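PDB 4IY1: halohydrin dehalogenase from Rhizobium radiobacter, which probably catalyses the ring closure of vicinal halohydrins to epoxides with release of halide, and supports epoxide opening by nucleophiles such as cyanide. Local coordinates for residues 7-10 against 14-17; 33-36 against 40-43; 95-100 against 145-150; 124-129 against 228-233; 174-179 against 185-190. The protein carries 37 engineered substitutions. All coordinates share one frame; numbering follows the deposited sequence.

Interaction 1 (7-10 against 14-17)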
# COMPACT_ATOMS: atom_id res chain seq x y z
N THR B 7 -23.20 14.40 -6.33
CA THR B 7 -24.32 13.57 -5.97
C THR B 7 -24.51 13.62 -4.46
O THR B 7 -23.57 13.96 -3.71
CB THR B 7 -24.10 12.09 -6.41
OG1 THR B 7 -22.90 11.56 -5.78
CG2 THR B 7 -23.96 12.00 -7.94
N ASN B 8 -25.68 13.18 -4.02
CA ASN B 8 -25.99 13.08 -2.60
C ASN B 8 -25.59 14.35 -1.84
O ASN B 8 -24.97 14.30 -0.78
CB ASN B 8 -25.33 11.83 -2.00
CG ASN B 8 -25.93 10.54 -2.56
OD1 ASN B 8 -27.14 10.42 -2.76
ND2 ASN B 8 -25.07 9.58 -2.86
N VAL B 9 -25.99 15.50 -2.38
CA VAL B 9 -25.35 16.74 -2.02
C VAL B 9 -25.57 17.13 -0.56
O VAL B 9 -24.76 17.85 0.01
CB VAL B 9 -25.76 17.89 -2.96
CG1 VAL B 9 -27.19 18.35 -2.65
CG2 VAL B 9 -24.78 19.05 -2.82
N LYS B 10 -26.57 16.54 0.08
CA LYS B 10 -26.89 16.86 1.48
C LYS B 10 -26.09 16.06 2.49
O LYS B 10 -26.27 16.24 3.69
CB LYS B 10 -28.37 16.67 1.75
CG LYS B 10 -29.27 17.65 0.99
CD LYS B 10 -30.74 17.35 1.27
CE LYS B 10 -31.63 18.58 1.08
NZ LYS B 10 -33.08 18.24 1.20
N GLY B 14 -20.84 16.05 0.27
CA GLY B 14 -21.68 16.78 -0.67
C GLY B 14 -21.55 18.31 -0.65
O GLY B 14 -21.25 18.92 -1.67
N MET B 15 -21.84 18.93 0.50
CA MET B 15 -21.93 20.42 0.56
C MET B 15 -20.57 21.08 0.45
O MET B 15 -20.37 22.03 -0.33
CB MET B 15 -22.65 20.89 1.84
CG MET B 15 -24.08 20.41 1.94
SD MET B 15 -25.08 20.99 0.56
CE MET B 15 -24.97 22.77 0.82
N GLY B 16 -19.59 20.53 1.14
CA GLY B 16 -18.22 21.04 1.00
C GLY B 16 -17.79 21.09 -0.44
O GLY B 16 -17.19 22.06 -0.89
N SER B 17 -18.13 20.04 -1.18
CA SER B 17 -17.74 19.96 -2.58
C SER B 17 -18.48 20.98 -3.41
O SER B 17 -17.87 21.70 -4.19
CB SER B 17 -18.01 18.56 -3.14
OG SER B 17 -17.18 17.62 -2.50
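Met15 lays its folded side chain against the backbone carbonyl and one methyl of Val9. Met15 CB stands 4.1 Å from Val9 O, near the limit of contact. Met15 CG is already closer, 3.3 Å from Val9 O, because chi1 of -62° sets it beside the backbone N of Met15 and anti to the carbonyl carbon. SD stays close to the same oxygen, with Met15 SD to Val9 O at 3.2 Å, and also meets the methyl Val9 CG2 at 3.9 Å. Bends at chi2 and chi3 curl the chain out to CE; outside the turn the side chain also touches Phe44 of helix 38-47 and Tyr48.

The turn runs from strand 3-6 into helix 14-23, the first strand-to-helix connection of a Rossmann-type fold. In cofactor-dependent short-chain dehydrogenases this connection is the glycine-rich nucleotide loop; halohydrin dehalogenases share the fold but work without a nicotinamide cofactor. A glycine still begins the helix: a CB on Gly14 would collide with the carbonyl oxygens of Asn8 and Val9. Gly14 CA instead approaches Val9 O at 3.3 Å in a CA-H...O contact. Met15 N lies 3.2 Å from Val9 O as well, but at too poor an angle for a hydrogen bond. Val9 CG2, anti to the backbone N, is the methyl that meets Met15, while CG1 packs on Phe35. Asn8 directs its amide elsewhere, with ND2 bonded to the backbone oxygen of Asn79.

Interaction 2 (33-36 against 40-43)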
# COMPACT_ATOMS: atom_id res chain seq x y z
N GLU B 33 -31.37 12.36 -3.18
CA GLU B 33 -32.53 11.48 -3.16
C GLU B 33 -33.77 12.34 -2.89
O GLU B 33 -34.81 12.20 -3.56
CB GLU B 33 -32.33 10.40 -2.09
CG GLU B 33 -33.27 9.22 -2.18
CD GLU B 33 -32.86 8.06 -1.28
OE1 GLU B 33 -31.64 7.88 -1.06
OE2 GLU B 33 -33.74 7.31 -0.81
N SER B 34 -33.61 13.32 -2.02
CA SER B 34 -34.73 14.12 -1.58
C SER B 34 -35.22 15.06 -2.68
O SER B 34 -36.31 15.62 -2.59
CB SER B 34 -34.38 14.89 -0.32
OG SER B 34 -33.75 16.11 -0.65
N PHE B 35 -34.42 15.23 -3.73
CA PHE B 35 -34.85 16.08 -4.83
C PHE B 35 -35.89 15.39 -5.70
O PHE B 35 -36.18 15.86 -6.81
CB PHE B 35 -33.67 16.54 -5.69
CG PHE B 35 -32.70 17.43 -4.98
CD1 PHE B 35 -31.44 17.65 -5.50
CD2 PHE B 35 -33.01 17.97 -3.74
CE1 PHE B 35 -30.51 18.42 -4.81
CE2 PHE B 35 -32.12 18.78 -3.07
CZ PHE B 35 -30.87 19.02 -3.61
N LYS B 36 -36.35 14.23 -5.26
CA LYS B 36 -37.52 13.56 -5.83
C LYS B 36 -38.76 14.43 -5.63
O LYS B 36 -39.55 14.64 -6.55
CB LYS B 36 -37.74 12.21 -5.15
CG LYS B 36 -36.87 11.09 -5.68
CD LYS B 36 -37.30 9.73 -5.14
CE LYS B 36 -37.78 9.85 -3.71
NZ LYS B 36 -36.83 9.14 -2.80
N GLU B 40 -38.79 19.72 -1.55
CA GLU B 40 -37.40 19.67 -1.14
C GLU B 40 -36.47 20.32 -2.15
O GLU B 40 -35.58 21.09 -1.79
CB GLU B 40 -36.99 18.22 -0.89
CG GLU B 40 -37.86 17.51 0.14
CD GLU B 40 -37.29 17.61 1.54
OE1 GLU B 40 -38.07 17.50 2.51
OE2 GLU B 40 -36.06 17.77 1.69
N LEU B 41 -36.68 20.04 -3.43
CA LEU B 41 -35.87 20.66 -4.45
C LEU B 41 -35.90 22.19 -4.32
O LEU B 41 -34.86 22.83 -4.26
CB LEU B 41 -36.30 20.21 -5.85
CG LEU B 41 -35.32 20.50 -6.99
CD1 LEU B 41 -35.32 19.34 -7.96
CD2 LEU B 41 -35.64 21.79 -7.74
N GLU B 42 -37.10 22.74 -4.15
CA GLU B 42 -37.29 24.20 -4.24
C GLU B 42 -36.79 24.89 -2.99
O GLU B 42 -36.19 25.96 -3.06
CB GLU B 42 -38.76 24.53 -4.50
CG GLU B 42 -39.17 24.30 -5.94
CD GLU B 42 -40.68 24.22 -6.13
OE1 GLU B 42 -41.42 24.21 -5.12
OE2 GLU B 42 -41.13 24.19 -7.30
N ALA B 43 -36.99 24.25 -1.85
CA ALA B 43 -36.43 24.74 -0.60
C ALA B 43 -34.89 24.76 -0.65
O ALA B 43 -34.25 25.53 0.06
CB ALA B 43 -36.94 23.93 0.59
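Glu40 enters the contact first, pressing its CB to within 3.2 Å of the carbonyl oxygen Ser34 O. The next carbon out, Glu40 CG, stays beside Ser34 O at 3.7 Å. A bend at chi2 then brings the carboxylate alongside the serine hydroxyl, yet Glu40 OE2 and Ser34 OG stop 3.7 Å apart and make no hydrogen bond with each other. Both oxygens are engaged by a third group: the ammonium of Lys10 forms a salt bridge with Glu40 OE2 and a hydrogen bond with Ser34 OG.

Leu41 follows and turns the contact apolar. With its CG anti to the backbone N (chi1 -165°), the chain reaches back to the 3-10 turn, and Leu41 CD1 rests 4.0 Å from Phe35 CB. The same methyl, Leu41 CD1, sits 3.8 Å from Phe35 O. The Phe35 ring rises past the helix backbone, where Phe35 CD2 comes 4.0 Å from Leu41 CA. Pro53 of strand 52-53 touches both side chains, and Phe44 meets the Phe35 ring edge-to-face.

The pairing illustrates how a short 3-10 turn after strand 27-30 is folded onto the first turns of helix 38-47 within a Rossmann-type unit. The direct contact is van der Waals packing, of Glu40 on Ser34 and of Leu41 on Phe35, while the lysine cation supplies the polar link between Ser34 and Glu40 and probably favours an ionised carboxylate.

Interaction 3 (95-100 against 145-150). Engineered in segment 95-100: Asp99 (natural residue Gly), Met100 (natural residue Ala). Engineered in segment 145-150: Ala146 (natural residue Thr).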
# COMPACT_ATOMS: atom_id res chain seq x y z
N GLU B 95 -27.83 -10.70 0.43
CA GLU B 95 -28.52 -9.61 -0.22
C GLU B 95 -28.17 -8.24 0.38
O GLU B 95 -28.26 -7.22 -0.30
CB GLU B 95 -30.04 -9.87 -0.19
CG GLU B 95 -30.83 -8.96 -1.12
CD GLU B 95 -30.46 -9.15 -2.58
OE1 GLU B 95 -30.12 -10.28 -2.98
OE2 GLU B 95 -30.57 -8.17 -3.35
N ASP B 96 -27.81 -8.20 1.66
CA ASP B 96 -27.24 -6.98 2.27
C ASP B 96 -25.91 -6.55 1.59
O ASP B 96 -25.64 -5.35 1.40
CB ASP B 96 -26.96 -7.18 3.77
CG ASP B 96 -28.19 -7.60 4.56
OD1 ASP B 96 -29.17 -6.82 4.59
OD2 ASP B 96 -28.17 -8.70 5.16
N TYR B 97 -25.01 -7.50 1.37
CA TYR B 97 -23.76 -7.16 0.70
C TYR B 97 -24.03 -6.66 -0.72
O TYR B 97 -23.49 -5.63 -1.11
CB TYR B 97 -22.79 -8.35 0.71
CG TYR B 97 -21.38 -8.04 0.20
CD1 TYR B 97 -20.72 -6.84 0.51
CD2 TYR B 97 -20.68 -8.99 -0.53
CE1 TYR B 97 -19.40 -6.60 0.11
CE2 TYR B 97 -19.36 -8.78 -0.92
CZ TYR B 97 -18.73 -7.59 -0.60
OH TYR B 97 -17.43 -7.39 -1.05
N ARG B 98 -25.01 -7.26 -1.40
CA ARG B 98 -25.39 -6.80 -2.75
C ARG B 98 -25.86 -5.35 -2.74
O ARG B 98 -25.37 -4.54 -3.53
CB ARG B 98 -26.49 -7.68 -3.39
CG ARG B 98 -26.01 -9.02 -3.92
CD ARG B 98 -27.05 -9.74 -4.81
NE ARG B 98 -26.62 -11.10 -5.13
CZ ARG B 98 -26.96 -12.18 -4.42
NH1 ARG B 98 -27.82 -12.08 -3.42
NH2 ARG B 98 -26.37 -13.34 -4.67
N ASP B 99 -26.69 -4.99 -1.77
CA ASP B 99 -27.14 -3.60 -1.63
C ASP B 99 -25.98 -2.64 -1.29
O ASP B 99 -25.96 -1.50 -1.75
CB ASP B 99 -28.24 -3.46 -0.56
CG ASP B 99 -29.52 -4.20 -0.92
OD1 ASP B 99 -29.74 -4.52 -2.11
OD2 ASP B 99 -30.29 -4.51 0.02
N MET B 100 -25.10 -3.06 -0.38
CA MET B 100 -23.88 -2.30 -0.08
C MET B 100 -23.06 -2.05 -1.36
O MET B 100 -22.79 -0.90 -1.74
CB MET B 100 -23.05 -3.05 0.98
CG MET B 100 -21.90 -2.27 1.63
SD MET B 100 -22.45 -0.87 2.61
CE MET B 100 -22.76 -1.72 4.16
N TYR B 145 -18.86 -2.95 4.24
CA TYR B 145 -18.56 -1.56 3.95
C TYR B 145 -17.10 -1.35 3.52
O TYR B 145 -16.84 -0.61 2.58
CB TYR B 145 -18.85 -0.70 5.19
CG TYR B 145 -18.69 0.78 4.92
CD1 TYR B 145 -17.54 1.45 5.27
CD2 TYR B 145 -19.72 1.52 4.35
CE1 TYR B 145 -17.42 2.83 5.10
CE2 TYR B 145 -19.61 2.88 4.15
CZ TYR B 145 -18.47 3.54 4.56
OH TYR B 145 -18.32 4.88 4.27
N ALA B 146 -16.16 -1.95 4.23
CA ALA B 146 -14.74 -1.69 3.98
C ALA B 146 -14.46 -2.16 2.57
O ALA B 146 -13.71 -1.53 1.82
CB ALA B 146 -13.88 -2.46 4.99
N SER B 147 -15.00 -3.33 2.23
CA SER B 147 -14.66 -3.99 0.97
C SER B 147 -15.27 -3.32 -0.25
O SER B 147 -14.58 -3.11 -1.24
CB SER B 147 -14.95 -5.49 1.03
OG SER B 147 -16.27 -5.77 0.69
N ALA B 148 -16.51 -2.87 -0.14
CA ALA B 148 -17.12 -2.07 -1.22
C ALA B 148 -16.45 -0.73 -1.44
O ALA B 148 -16.25 -0.29 -2.60
CB ALA B 148 -18.62 -1.88 -0.98
N ARG B 149 -15.98 -0.11 -0.36
CA ARG B 149 -15.26 1.13 -0.53
C ARG B 149 -13.91 0.88 -1.21
O ARG B 149 -13.39 1.76 -1.88
CB ARG B 149 -15.06 1.86 0.83
CG ARG B 149 -16.35 2.37 1.48
CD ARG B 149 -16.93 3.57 0.69
NE ARG B 149 -17.93 4.30 1.45
CZ ARG B 149 -18.55 5.40 1.03
NH1 ARG B 149 -18.43 5.78 -0.23
NH2 ARG B 149 -19.34 6.10 1.86
N ALA B 150 -13.27 -0.23 -0.88
CA ALA B 150 -11.95 -0.58 -1.48
C ALA B 150 -12.15 -0.87 -2.99
O ALA B 150 -11.35 -0.44 -3.84
CB ALA B 150 -11.38 -1.81 -0.79
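Tyr97 and Met100, one helical turn apart, carry the contact of helix 94-122 with helix 143-163. The axes of the short segments 95-100 and 145-150 pass 10.1 Å apart at a crossing angle of -36°, running in broadly the same direction.

Tyr97 comes first. Its phenol extends across to the other helix, where Tyr97 OH and Ser147 OG share a short hydrogen bond of 2.6 Å in which either could donate. The serine oxygen lies at the edge of the ring, near its plane. It also has weak bonds back to the carbonyl oxygens of Ser143 and Thr144, while Tyr97 OH is additionally bonded to Gln105 of the second subunit. A pair of buried hydroxyls is thus tied into the subunit interface; in this superfamily these two long helices are the usual dimer-forming surface.

Met100, an engineered replacement for alanine, points at the same helix. With CG anti to the backbone N (chi1 -168°), bends at chi2 and chi3 lay the chain against Tyr145. Met100 CG packs on Ala148 CB at 4.2 Å, and Met100 SD approaches Tyr145 CD2 at 4.0 Å. This is a Met-aromatic contact at the ring edge, with the sulfur 80° off the normal.

Within its own helix, Tyr145 is also met by Arg149: Arg149 CG covers one ring face, and Arg149 NH2 donates to Tyr145 OH at 2.9 Å. The pair fits the Tyr-x-x-x-Arg pattern of halohydrin dehalogenases. Tyr145 thus combines an apolar sulfur contact at one ring edge with a hydroxyl that accepts from the guanidinium.

Interaction 4 (124-129 against 228-233)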
# COMPACT_ATOMS: atom_id res chain seq x y z
N SER B 124 -11.35 16.13 -22.22
CA SER B 124 -11.24 16.84 -20.95
C SER B 124 -12.35 16.46 -19.98
O SER B 124 -13.47 16.16 -20.38
CB SER B 124 -11.16 18.36 -21.18
OG SER B 124 -12.44 18.94 -21.11
N GLY B 125 -12.04 16.50 -18.70
CA GLY B 125 -12.98 16.12 -17.66
C GLY B 125 -12.16 15.70 -16.45
O GLY B 125 -10.94 15.52 -16.55
N HIS B 126 -12.80 15.67 -15.29
CA HIS B 126 -12.18 15.15 -14.08
C HIS B 126 -13.22 14.34 -13.38
O HIS B 126 -14.39 14.73 -13.35
CB HIS B 126 -11.76 16.31 -13.17
CG HIS B 126 -10.61 17.11 -13.71
ND1 HIS B 126 -10.79 18.13 -14.56
CD2 HIS B 126 -9.25 17.11 -13.38
CE1 HIS B 126 -9.59 18.66 -14.90
NE2 HIS B 126 -8.65 18.07 -14.15
N ILE B 127 -12.80 13.21 -12.82
CA ILE B 127 -13.69 12.31 -12.14
C ILE B 127 -13.16 11.97 -10.75
O ILE B 127 -11.97 11.67 -10.58
CB ILE B 127 -13.85 11.01 -12.95
CG1 ILE B 127 -14.52 11.32 -14.30
CG2 ILE B 127 -14.68 9.99 -12.17
CD1 ILE B 127 -14.81 10.06 -15.09
N ILE B 128 -14.01 12.17 -9.75
CA ILE B 128 -13.60 12.08 -8.35
C ILE B 128 -14.62 11.25 -7.62
O ILE B 128 -15.80 11.57 -7.66
CB ILE B 128 -13.55 13.44 -7.67
CG1 ILE B 128 -12.43 14.28 -8.25
CG2 ILE B 128 -13.36 13.31 -6.17
CD1 ILE B 128 -12.72 15.77 -8.21
N PHE B 129 -14.19 10.11 -7.09
CA PHE B 129 -15.02 9.28 -6.24
C PHE B 129 -14.75 9.69 -4.78
O PHE B 129 -13.61 9.64 -4.32
CB PHE B 129 -14.63 7.81 -6.40
CG PHE B 129 -14.96 7.23 -7.77
CD1 PHE B 129 -14.50 5.98 -8.11
CD2 PHE B 129 -15.71 7.94 -8.70
CE1 PHE B 129 -14.78 5.42 -9.35
CE2 PHE B 129 -15.98 7.42 -9.95
CZ PHE B 129 -15.50 6.16 -10.28
N SER B 228 -5.06 22.05 -12.12
CA SER B 228 -3.74 22.50 -11.66
C SER B 228 -2.73 21.36 -11.45
O SER B 228 -1.50 21.59 -11.40
CB SER B 228 -3.88 23.24 -10.32
OG SER B 228 -4.52 24.47 -10.53
N CYS B 229 -3.26 20.18 -11.12
CA CYS B 229 -2.40 19.05 -10.80
C CYS B 229 -2.93 17.74 -11.39
O CYS B 229 -3.08 16.76 -10.67
CB CYS B 229 -2.24 18.89 -9.29
SG CYS B 229 -0.72 18.02 -8.84
N ASP B 230 -3.13 17.71 -12.71
CA ASP B 230 -3.67 16.53 -13.36
C ASP B 230 -2.72 15.34 -13.22
O ASP B 230 -3.12 14.20 -13.37
CB ASP B 230 -3.90 16.80 -14.85
CG ASP B 230 -5.05 17.76 -15.10
OD1 ASP B 230 -5.86 18.04 -14.17
OD2 ASP B 230 -5.14 18.23 -16.25
N TYR B 231 -1.44 15.62 -13.05
CA TYR B 231 -0.44 14.59 -12.95
C TYR B 231 -0.57 13.67 -11.73
O TYR B 231 0.12 12.65 -11.65
CB TYR B 231 0.96 15.21 -13.04
CG TYR B 231 1.94 14.38 -13.85
CD1 TYR B 231 3.12 13.87 -13.26
CD2 TYR B 231 1.68 14.06 -15.20
CE1 TYR B 231 4.02 13.10 -14.00
CE2 TYR B 231 2.56 13.28 -15.93
CZ TYR B 231 3.73 12.81 -15.33
OH TYR B 231 4.60 12.02 -16.04
N LEU B 232 -1.43 14.04 -10.78
CA LEU B 232 -1.72 13.21 -9.61
C LEU B 232 -2.70 12.08 -9.93
O LEU B 232 -3.08 11.30 -9.05
CB LEU B 232 -2.32 14.07 -8.49
CG LEU B 232 -1.39 14.70 -7.49
CD1 LEU B 232 -2.17 15.69 -6.62
CD2 LEU B 232 -0.75 13.60 -6.65
N THR B 233 -3.16 12.02 -11.18
CA THR B 233 -4.22 11.11 -11.54
C THR B 233 -4.01 9.68 -11.00
O THR B 233 -2.90 9.14 -11.07
CB THR B 233 -4.49 11.12 -13.06
OG1 THR B 233 -5.60 10.28 -13.35
CG2 THR B 233 -3.25 10.68 -13.88
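The side chains of His126 and Asp230 cross at about a right angle at the N-terminal end of strand 126-130 of a Rossmann-type sheet. The histidine opens that strand, and the aspartate sits in the 3-10 turn that precedes the last strand, 236-239. Chi1 of -69° places the imidazole beside its own backbone N, from where the ring reaches across to the turn. There His126 NE2 donates to Asp230 OD1 over 2.8 Å, and the N-H...O angle of 159° makes the bond nearly straight. The acceptor lies near the ring plane. Ring and carboxylate planes are 51° apart; the N-H reaches OD1 on the syn side, tilted out of the carboxylate plane.

This His-carboxylate bond is the whole direct link between the two segments. Pro169 packs against both side chains. The turn lies in the interface with the third subunit, where Asp230 touches Arg210 of that subunit and Tyr231 OH bonds to its backbone oxygen. A leucine in place of His126 would probably leave the carboxylate of Asp230 without this N-H mate and set it free to turn. The grip is one-sided within the carboxylate: Asp230 OD2 stays 4.1 Å from His126 NE2.

Interaction 5 (174-179 against 185-190). Engineered in segment 174-179: Ala174 (natural residue Gly), Gly177 (natural residue Tyr), Val178 (natural residue Leu), Asp179 (natural residue His). Engineered in segment 185-190: Tyr186 (natural residue Phe), Ser189 (natural residue Thr).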
# COMPACT_ATOMS: atom_id res chain seq x y z
N ALA B 174 -10.57 9.33 0.18
CA ALA B 174 -10.96 8.32 1.15
C ALA B 174 -10.93 8.96 2.56
O ALA B 174 -9.88 9.05 3.17
CB ALA B 174 -9.96 7.14 1.10
N PRO B 175 -12.07 9.47 3.03
CA PRO B 175 -12.06 10.24 4.26
C PRO B 175 -12.25 9.41 5.51
O PRO B 175 -12.69 8.25 5.45
CB PRO B 175 -13.22 11.23 4.08
CG PRO B 175 -13.78 10.97 2.71
CD PRO B 175 -13.33 9.61 2.30
N ASN B 176 -11.80 9.95 6.63
CA ASN B 176 -12.36 9.53 7.93
C ASN B 176 -12.40 10.75 8.87
O ASN B 176 -11.52 11.59 8.80
CB ASN B 176 -11.54 8.39 8.55
CG ASN B 176 -12.12 7.90 9.88
OD1 ASN B 176 -11.59 8.22 10.96
ND2 ASN B 176 -13.19 7.13 9.81
N GLY B 177 -13.48 10.88 9.65
CA GLY B 177 -13.56 11.92 10.66
C GLY B 177 -13.86 13.28 10.07
O GLY B 177 -13.45 14.31 10.64
N VAL B 178 -14.56 13.32 8.94
CA VAL B 178 -14.93 14.60 8.37
C VAL B 178 -16.28 15.03 8.93
O VAL B 178 -17.27 14.30 8.80
CB VAL B 178 -14.98 14.58 6.83
CG1 VAL B 178 -15.54 15.90 6.35
CG2 VAL B 178 -13.58 14.37 6.26
N ASP B 179 -16.32 16.17 9.60
CA ASP B 179 -17.56 16.66 10.16
C ASP B 179 -18.68 16.74 9.07
O ASP B 179 -18.52 17.41 8.04
CB ASP B 179 -17.35 18.00 10.87
CG ASP B 179 -18.67 18.65 11.26
OD1 ASP B 179 -19.01 19.70 10.66
OD2 ASP B 179 -19.46 17.99 11.99
N TYR B 185 -24.10 10.73 7.64
CA TYR B 185 -23.02 10.18 6.83
C TYR B 185 -21.84 11.17 6.84
O TYR B 185 -21.84 12.11 6.05
CB TYR B 185 -23.51 9.97 5.38
CG TYR B 185 -24.77 9.13 5.25
CD1 TYR B 185 -24.71 7.74 5.35
CD2 TYR B 185 -26.01 9.73 5.05
CE1 TYR B 185 -25.86 6.97 5.28
CE2 TYR B 185 -27.17 8.96 4.94
CZ TYR B 185 -27.09 7.59 5.08
OH TYR B 185 -28.23 6.82 5.00
N TYR B 186 -20.85 10.98 7.71
CA TYR B 186 -20.73 9.83 8.63
C TYR B 186 -20.32 10.31 10.01
O TYR B 186 -20.12 9.49 10.91
CB TYR B 186 -19.69 8.80 8.13
CG TYR B 186 -20.18 7.99 6.95
CD1 TYR B 186 -20.92 6.83 7.13
CD2 TYR B 186 -20.00 8.46 5.65
CE1 TYR B 186 -21.39 6.10 6.05
CE2 TYR B 186 -20.52 7.77 4.57
CZ TYR B 186 -21.19 6.59 4.77
OH TYR B 186 -21.68 5.91 3.68
N TYR B 187 -20.13 11.62 10.16
CA TYR B 187 -19.68 12.16 11.46
C TYR B 187 -20.48 13.40 11.84
O TYR B 187 -19.96 14.53 11.79
CB TYR B 187 -18.17 12.49 11.43
CG TYR B 187 -17.29 11.27 11.56
CD1 TYR B 187 -16.99 10.48 10.45
CD2 TYR B 187 -16.87 10.84 12.81
CE1 TYR B 187 -16.24 9.32 10.58
CE2 TYR B 187 -16.11 9.68 12.95
CZ TYR B 187 -15.79 8.93 11.83
OH TYR B 187 -14.98 7.80 11.98
N PRO B 188 -21.77 13.20 12.16
CA PRO B 188 -22.66 14.31 12.50
C PRO B 188 -22.15 15.08 13.74
O PRO B 188 -21.51 14.48 14.63
CB PRO B 188 -24.01 13.62 12.77
CG PRO B 188 -23.69 12.21 13.06
CD PRO B 188 -22.44 11.89 12.27
N SER B 189 -22.26 16.40 13.67
CA SER B 189 -21.82 17.30 14.74
C SER B 189 -22.14 16.73 16.12
O SER B 189 -21.24 16.57 16.96
CB SER B 189 -22.47 18.68 14.58
OG SER B 189 -22.05 19.29 13.37
N GLU B 190 -23.37 16.29 16.31
CA GLU B 190 -23.69 15.41 17.43
C GLU B 190 -23.85 13.98 16.95
O GLU B 190 -24.62 13.72 16.03
CB GLU B 190 -24.97 15.88 18.11
CG GLU B 190 -25.20 17.38 17.97
CD GLU B 190 -26.21 17.88 18.96
OE1 GLU B 190 -27.17 17.13 19.26
OE2 GLU B 190 -26.04 19.02 19.46
O HOH W 1 -18.40 12.26 7.04
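The loop leaving strand 170-175, which in halohydrin dehalogenases contributes to the halide pocket, folds here against Tyr187. The CA of Gly177, engineered from tyrosine, sits over the centre of one face of the Tyr187 ring, 3.6 Å from its centroid, a CH-pi contact. Gly177 N approaches the same face, 3.3 Å from Tyr187 CE1. At the far end of the ring, the amide of Asn176 stands almost perpendicular to it, and Asn176 ND2 gives a weak hydrogen bond of 2.9 Å to Tyr187 OH. At the near end, Tyr187 CB presses on Val178 O at 3.3 Å. That carbonyl also accepts from a water at 2.9 Å between Val178 O and the water oxygen, and the water accepts in turn from Tyr186 N, just after a cis peptide.

Farther on, two engineered residues pair: Ser189 OG donates to Asp179 OD2 over 3.2 Å, on the syn side of the carboxylate. Asp179 OD1 forms a salt bridge with Lys193. Trp192 of the same chain and Trp249 of the fourth subunit meet the Tyr187 ring as well.

A serine in place of Tyr187 would probably strip the cover from Gly177 and cost the Asn176 amide its weak bond. Such a loop, bent back beyond the sixth strand in the sheet order, is typical of the substrate-binding side of the short-chain dehydrogenase fold, and chloride probably binds nearby.

Overall arrangement
Along the chain, interactions 1, 2 and 3 come in series, whereas interactions 3 and 4 alternate their segments and interaction 5 falls between the two halves of interaction 4. Interactions 1 and 2, with centres about 13 Å apart, join at Lys10 and Val9 and lie in the first two strand-to-helix connections of the Rossmann-type sheet. Interactions 4 and 5 start from neighbouring strands, 126-130 and 170-175, yet lie on opposite sides of the chain's centre, their own centres about 24 Å apart. Interaction 3, its centre about 19 Å from that of interaction 5, touches it where Tyr145 and Arg149 meet Tyr186. Within the tetramer, interaction 3 reaches the second subunit, interaction 4 the third, and interaction 5 the third and fourth.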